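Local coordinates for protein L-cysteine S-thiosulfotransferase subunit SoxA (Paracoccus denitrificans, PDB 2C1D) that joins thiosulfate to a carrier cysteine of SoxY through a disulfide bond, as the diheme cytochrome subunit of the periplasmic SoxAX complex, at residues 35-46 with 252-263. Sequence-based numbering, arbitrary orientation.
Sequences IYSGWHFRDDST and GNGLSVEGVSVR. With HEC (heme c), chain J.
Ile-35 and Gly-252 bring the two backbones to 6.7 Å between CA atoms, and Thr-46 and Arg-263 do so again at the far end; between them lies the propionate-binding side of a heme c pocket in this cytochrome c fold. Beside the type II turn Gly-252 to Leu-255, the buried apolar tip of Ile-35, CD1, packs 3.9 Å from Leu-255 CG. Ser-37 suits its place because its small hydroxyl closes an ST turn, OG accepting from Trp-39 N; OG also donates to Glu-258 OE2, though at 2.4 Å, shorter than a normal hydrogen bond, the exact length is doubtful. Glu-258, extended beyond CG, reaches in to turn its other oxygen, OE1, to Arg-263 NH1 in a salt bridge. The Arg-263 guanidinium lies flat beneath Trp-39 N, 3.2 Å above its plane, with Ser-261 OG over the opposite face. NH2 is shared by Val-262 O and Glu-50. Were Arg-263 an alanine, Glu-258 would probably lose its cationic mate and heme O1A the N-H that meets it. Gly-38 is apt because any CB would strike that propionate. The second propionate takes a weak bond from Arg-42 NH1, whose guanidinium is also held through NH2 by His-196 O, whereas Arg-263 NE meets O1A of the first at 3.0 Å and 164°.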
loop_
_atom_site.group_PDB
_atom_site.type_symbol
_atom_site.label_atom_id
_atom_site.label_comp_id
_atom_site.label_asym_id
_atom_site.label_seq_id
_atom_site.Cartn_x
_atom_site.Cartn_y
_atom_site.Cartn_z
ATOM N N ILE A 35 13.800 -2.807 -10.318
ATOM C CA ILE A 35 12.949 -3.095 -9.163
ATOM C C ILE A 35 13.776 -3.206 -7.900
ATOM O O ILE A 35 14.936 -3.627 -7.953
ATOM C CB ILE A 35 12.087 -4.346 -9.370
ATOM C CG1 ILE A 35 12.932 -5.562 -9.761
ATOM C CG2 ILE A 35 10.983 -4.044 -10.391
ATOM C CD1 ILE A 35 12.163 -6.863 -9.678
ATOM N N TYR A 36 13.153 -2.817 -6.780
ATOM C CA TYR A 36 13.806 -2.677 -5.494
ATOM C C TYR A 36 12.915 -3.255 -4.409
ATOM O O TYR A 36 11.698 -3.079 -4.424
ATOM C CB TYR A 36 14.009 -1.199 -5.114
ATOM C CG TYR A 36 14.943 -0.393 -6.012
ATOM C CD1 TYR A 36 14.440 0.328 -7.089
ATOM C CD2 TYR A 36 16.304 -0.330 -5.759
ATOM C CE1 TYR A 36 15.301 1.084 -7.936
ATOM C CE2 TYR A 36 17.169 0.428 -6.585
ATOM C CZ TYR A 36 16.659 1.121 -7.667
ATOM O OH TYR A 36 17.496 1.863 -8.476
ATOM N N SER A 37 13.535 -3.890 -3.440
ATOM C CA SER A 37 12.871 -4.169 -2.179
ATOM C C SER A 37 12.557 -2.856 -1.484
ATOM O O SER A 37 13.300 -1.875 -1.631
ATOM C CB SER A 37 13.814 -4.966 -1.286
ATOM O OG SER A 37 13.391 -4.974 0.056
ATOM N N GLY A 38 11.471 -2.858 -0.720
ATOM C CA GLY A 38 11.142 -1.789 0.210
ATOM C C GLY A 38 12.198 -1.455 1.247
ATOM O O GLY A 38 12.210 -0.350 1.774
ATOM N N TRP A 39 13.094 -2.404 1.536
ATOM C CA TRP A 39 14.248 -2.172 2.391
ATOM C C TRP A 39 15.075 -0.952 1.956
ATOM O O TRP A 39 15.550 -0.181 2.807
ATOM C CB TRP A 39 15.117 -3.423 2.387
ATOM C CG TRP A 39 16.285 -3.442 3.295
ATOM C CD1 TRP A 39 16.304 -3.783 4.625
ATOM C CD2 TRP A 39 17.642 -3.183 2.932
ATOM N NE1 TRP A 39 17.593 -3.741 5.104
ATOM C CE2 TRP A 39 18.435 -3.384 4.087
ATOM C CE3 TRP A 39 18.272 -2.826 1.749
ATOM C CZ2 TRP A 39 19.831 -3.192 4.096
ATOM C CZ3 TRP A 39 19.681 -2.645 1.753
ATOM C CH2 TRP A 39 20.429 -2.838 2.927
ATOM N N HIS A 40 15.219 -0.778 0.654
ATOM C CA HIS A 40 15.991 0.325 0.099
ATOM C C HIS A 40 15.428 1.703 0.421
ATOM O O HIS A 40 16.155 2.677 0.340
ATOM C CB HIS A 40 16.144 0.190 -1.434
ATOM C CG HIS A 40 17.320 -0.631 -1.837
ATOM N ND1 HIS A 40 18.609 -0.142 -1.815
ATOM C CD2 HIS A 40 17.412 -1.925 -2.227
ATOM C CE1 HIS A 40 19.446 -1.101 -2.174
ATOM N NE2 HIS A 40 18.749 -2.194 -2.424
ATOM N N PHE A 41 14.147 1.790 0.751
ATOM C CA PHE A 41 13.500 3.073 1.034
ATOM C C PHE A 41 13.378 3.354 2.528
ATOM O O PHE A 41 12.770 4.343 2.937
ATOM C CB PHE A 41 12.114 3.070 0.389
ATOM C CG PHE A 41 12.151 2.857 -1.091
ATOM C CD1 PHE A 41 12.189 1.587 -1.617
ATOM C CD2 PHE A 41 12.141 3.936 -1.965
ATOM C CE1 PHE A 41 12.240 1.390 -2.973
ATOM C CE2 PHE A 41 12.173 3.738 -3.333
ATOM C CZ PHE A 41 12.239 2.480 -3.835
ATOM N N ARG A 42 13.953 2.494 3.361
ATOM C CA ARG A 42 13.886 2.709 4.796
ATOM C C ARG A 42 15.124 3.453 5.295
ATOM O O ARG A 42 16.147 3.458 4.618
ATOM C CB ARG A 42 13.725 1.360 5.501
ATOM C CG ARG A 42 12.633 0.481 4.905
ATOM C CD ARG A 42 11.228 0.836 5.333
ATOM N NE ARG A 42 10.734 2.140 4.870
ATOM C CZ ARG A 42 10.029 2.348 3.761
ATOM N NH1 ARG A 42 9.773 1.353 2.923
ATOM N NH2 ARG A 42 9.569 3.566 3.482
ATOM N N ASP A 43 15.042 4.089 6.466
ATOM C CA ASP A 43 16.226 4.731 7.040
ATOM C C ASP A 43 17.217 3.673 7.561
ATOM O O ASP A 43 16.858 2.493 7.716
ATOM C CB ASP A 43 15.892 5.791 8.123
ATOM C CG ASP A 43 15.068 5.251 9.292
ATOM O OD1 ASP A 43 15.121 4.046 9.609
ATOM O OD2 ASP A 43 14.321 5.999 9.977
ATOM N N ASP A 44 18.462 4.075 7.824
ATOM C CA ASP A 44 19.489 3.068 8.116
ATOM C C ASP A 44 19.203 2.290 9.389
ATOM O O ASP A 44 19.506 1.100 9.455
ATOM C CB ASP A 44 20.922 3.630 8.191
ATOM C CG ASP A 44 21.958 2.516 8.444
ATOM O OD1 ASP A 44 21.946 1.502 7.660
ATOM O OD2 ASP A 44 22.767 2.537 9.426
ATOM N N SER A 45 18.633 2.938 10.398
ATOM C CA SER A 45 18.373 2.236 11.650
ATOM C C SER A 45 17.330 1.117 11.422
ATOM O O SER A 45 17.418 0.047 12.026
ATOM C CB SER A 45 17.971 3.197 12.781
ATOM O OG SER A 45 16.568 3.213 13.017
ATOM N N THR A 46 16.371 1.341 10.525
ATOM C CA THR A 46 15.381 0.299 10.233
ATOM C C THR A 46 16.007 -0.796 9.336
ATOM O O THR A 46 15.777 -1.981 9.551
ATOM C CB THR A 46 14.161 0.911 9.556
ATOM O OG1 THR A 46 13.574 1.894 10.417
ATOM C CG2 THR A 46 13.079 -0.144 9.344
ATOM N N GLY A 252 7.802 -8.298 -8.276
ATOM C CA GLY A 252 9.124 -8.439 -7.689
ATOM C C GLY A 252 9.861 -9.695 -8.086
ATOM O O GLY A 252 10.816 -10.072 -7.413
ATOM N N ASN A 253 9.445 -10.356 -9.164
ATOM C CA ASN A 253 10.175 -11.518 -9.693
ATOM C C ASN A 253 11.638 -11.161 -9.919
ATOM O O ASN A 253 11.944 -10.155 -10.596
ATOM C CB ASN A 253 9.559 -11.987 -11.014
ATOM C CG ASN A 253 8.423 -12.952 -10.818
ATOM O OD1 ASN A 253 8.215 -13.457 -9.714
ATOM N ND2 ASN A 253 7.700 -13.253 -11.905
ATOM N N GLY A 254 12.536 -11.947 -9.324
ATOM C CA GLY A 254 13.970 -11.704 -9.414
ATOM C C GLY A 254 14.561 -11.214 -8.108
ATOM O O GLY A 254 15.710 -11.521 -7.785
ATOM N N LEU A 255 13.796 -10.437 -7.347
ATOM C CA LEU A 255 14.205 -10.096 -5.987
ATOM C C LEU A 255 14.199 -11.365 -5.133
ATOM O O LEU A 255 13.451 -12.312 -5.418
ATOM C CB LEU A 255 13.266 -9.051 -5.377
ATOM C CG LEU A 255 13.260 -7.671 -6.029
ATOM C CD1 LEU A 255 12.037 -6.895 -5.597
ATOM C CD2 LEU A 255 14.529 -6.894 -5.700
ATOM N N SER A 256 15.008 -11.390 -4.082
ATOM C CA SER A 256 14.984 -12.502 -3.157
ATOM C C SER A 256 13.797 -12.440 -2.192
ATOM O O SER A 256 13.329 -11.380 -1.737
ATOM C CB SER A 256 16.270 -12.587 -2.309
ATOM O OG SER A 256 17.448 -12.675 -3.098
ATOM N N VAL A 257 13.348 -13.616 -1.826
ATOM C CA VAL A 257 12.525 -13.764 -0.661
ATOM C C VAL A 257 13.361 -13.301 0.539
ATOM O O VAL A 257 14.409 -13.873 0.814
ATOM C CB VAL A 257 12.109 -15.228 -0.485
ATOM C CG1 VAL A 257 11.370 -15.402 0.790
ATOM C CG2 VAL A 257 11.221 -15.671 -1.636
ATOM N N GLU A 258 12.888 -12.295 1.264
ATOM C CA GLU A 258 13.612 -11.796 2.440
ATOM C C GLU A 258 13.449 -12.703 3.664
ATOM O O GLU A 258 14.293 -12.670 4.568
ATOM C CB GLU A 258 13.222 -10.339 2.733
ATOM C CG GLU A 258 13.671 -9.432 1.583
ATOM C CD GLU A 258 13.358 -7.954 1.727
ATOM O OE1 GLU A 258 13.208 -7.424 2.848
ATOM O OE2 GLU A 258 13.309 -7.283 0.670
ATOM N N GLY A 259 12.415 -13.544 3.655
ATOM C CA GLY A 259 12.047 -14.376 4.793
ATOM C C GLY A 259 11.035 -13.645 5.630
ATOM O O GLY A 259 9.844 -13.761 5.400
ATOM N N VAL A 260 11.513 -12.884 6.608
ATOM C CA VAL A 260 10.661 -11.965 7.356
ATOM C C VAL A 260 11.353 -10.614 7.421
ATOM O O VAL A 260 12.455 -10.492 7.964
ATOM C CB VAL A 260 10.313 -12.455 8.807
ATOM C CG1 VAL A 260 9.221 -13.514 8.790
ATOM C CG2 VAL A 260 11.557 -12.935 9.575
ATOM N N SER A 261 10.721 -9.602 6.829
ATOM C CA SER A 261 11.353 -8.312 6.663
ATOM C C SER A 261 10.982 -7.393 7.814
ATOM O O SER A 261 10.107 -7.718 8.606
ATOM C CB SER A 261 10.965 -7.684 5.325
ATOM O OG SER A 261 9.664 -7.167 5.358
ATOM N N VAL A 262 11.692 -6.273 7.928
ATOM C CA VAL A 262 11.341 -5.222 8.902
ATOM C C VAL A 262 11.086 -3.916 8.164
ATOM O O VAL A 262 11.892 -3.493 7.331
ATOM C CB VAL A 262 12.456 -4.999 9.952
ATOM C CG1 VAL A 262 12.024 -3.982 10.986
ATOM C CG2 VAL A 262 12.808 -6.337 10.633
ATOM N N ARG A 263 9.949 -3.303 8.467
ATOM C CA ARG A 263 9.522 -2.037 7.854
ATOM C C ARG A 263 8.938 -1.141 8.959
ATOM O O ARG A 263 8.779 -1.610 10.095
ATOM C CB ARG A 263 8.465 -2.330 6.771
ATOM C CG ARG A 263 8.954 -3.240 5.651
ATOM C CD ARG A 263 9.848 -2.556 4.647
ATOM N NE ARG A 263 10.218 -3.449 3.556
ATOM C CZ ARG A 263 11.248 -4.288 3.580
ATOM N NH1 ARG A 263 11.451 -5.082 2.543
ATOM N NH2 ARG A 263 12.069 -4.344 4.632
HETATM FE FE HEC J . 0.779 1.032 -0.600
HETATM C CHA HEC J . 3.286 0.413 1.638
HETATM C CHB HEC J . 0.930 -2.294 -1.561
HETATM C CHC HEC J . -1.796 1.548 -2.720
HETATM C CHD HEC J . 0.980 4.373 -0.022
HETATM N NA HEC J . 1.923 -0.643 -0.052
HETATM C C1A HEC J . 2.902 -0.660 0.897
HETATM C C2A HEC J . 3.453 -1.987 0.953
HETATM C C3A HEC J . 2.781 -2.738 0.054
HETATM C C4A HEC J . 1.814 -1.898 -0.595
HETATM C CMA HEC J . 2.969 -4.221 -0.259
HETATM C CAA HEC J . 4.601 -2.460 1.879
HETATM C CBA HEC J . 5.911 -2.486 1.072
HETATM C CGA HEC J . 7.068 -3.017 1.912
HETATM O O1A HEC J . 8.195 -3.088 1.373
HETATM O O2A HEC J . 6.877 -3.349 3.129
HETATM N NB HEC J . -0.218 -0.124 -1.867
HETATM C C1B HEC J . -0.054 -1.481 -2.094
HETATM C C2B HEC J . -1.117 -1.932 -2.938
HETATM C C3B HEC J . -1.858 -0.882 -3.274
HETATM C C4B HEC J . -1.328 0.261 -2.583
HETATM C CMB HEC J . -1.265 -3.368 -3.446
HETATM C CAB HEC J . -3.111 -0.897 -4.176
HETATM C CBB HEC J . -4.084 -1.705 -3.654
HETATM N NC HEC J . -0.227 2.684 -1.265
HETATM C C1C HEC J . -1.247 2.674 -2.165
HETATM C C2C HEC J . -1.727 4.029 -2.349
HETATM C C3C HEC J . -0.950 4.833 -1.599
HETATM C C4C HEC J . 0.007 3.970 -0.919
HETATM C CMC HEC J . -2.904 4.360 -3.294
HETATM C CAC HEC J . -0.923 6.384 -1.377
HETATM C CBC HEC J . -2.011 7.153 -1.231
HETATM N ND HEC J . 1.909 2.179 0.594
HETATM C C1D HEC J . 1.821 3.571 0.686
HETATM C C2D HEC J . 2.765 4.056 1.672
HETATM C C3D HEC J . 3.463 2.823 2.190
HETATM C C4D HEC J . 2.876 1.716 1.469
HETATM C CMD HEC J . 3.021 5.507 2.120
HETATM C CAD HEC J . 4.609 2.750 3.229
HETATM C CBD HEC J . 5.915 3.158 2.521
HETATM C CGD HEC J . 6.396 2.119 1.528
HETATM O O1D HEC J . 6.080 2.172 0.319
HETATM O O2D HEC J . 7.124 1.199 1.909
HETATM O O HOH W 1 10.191 -5.451 -0.221
HETATM O O HOH W 2 14.621 -3.237 7.544
#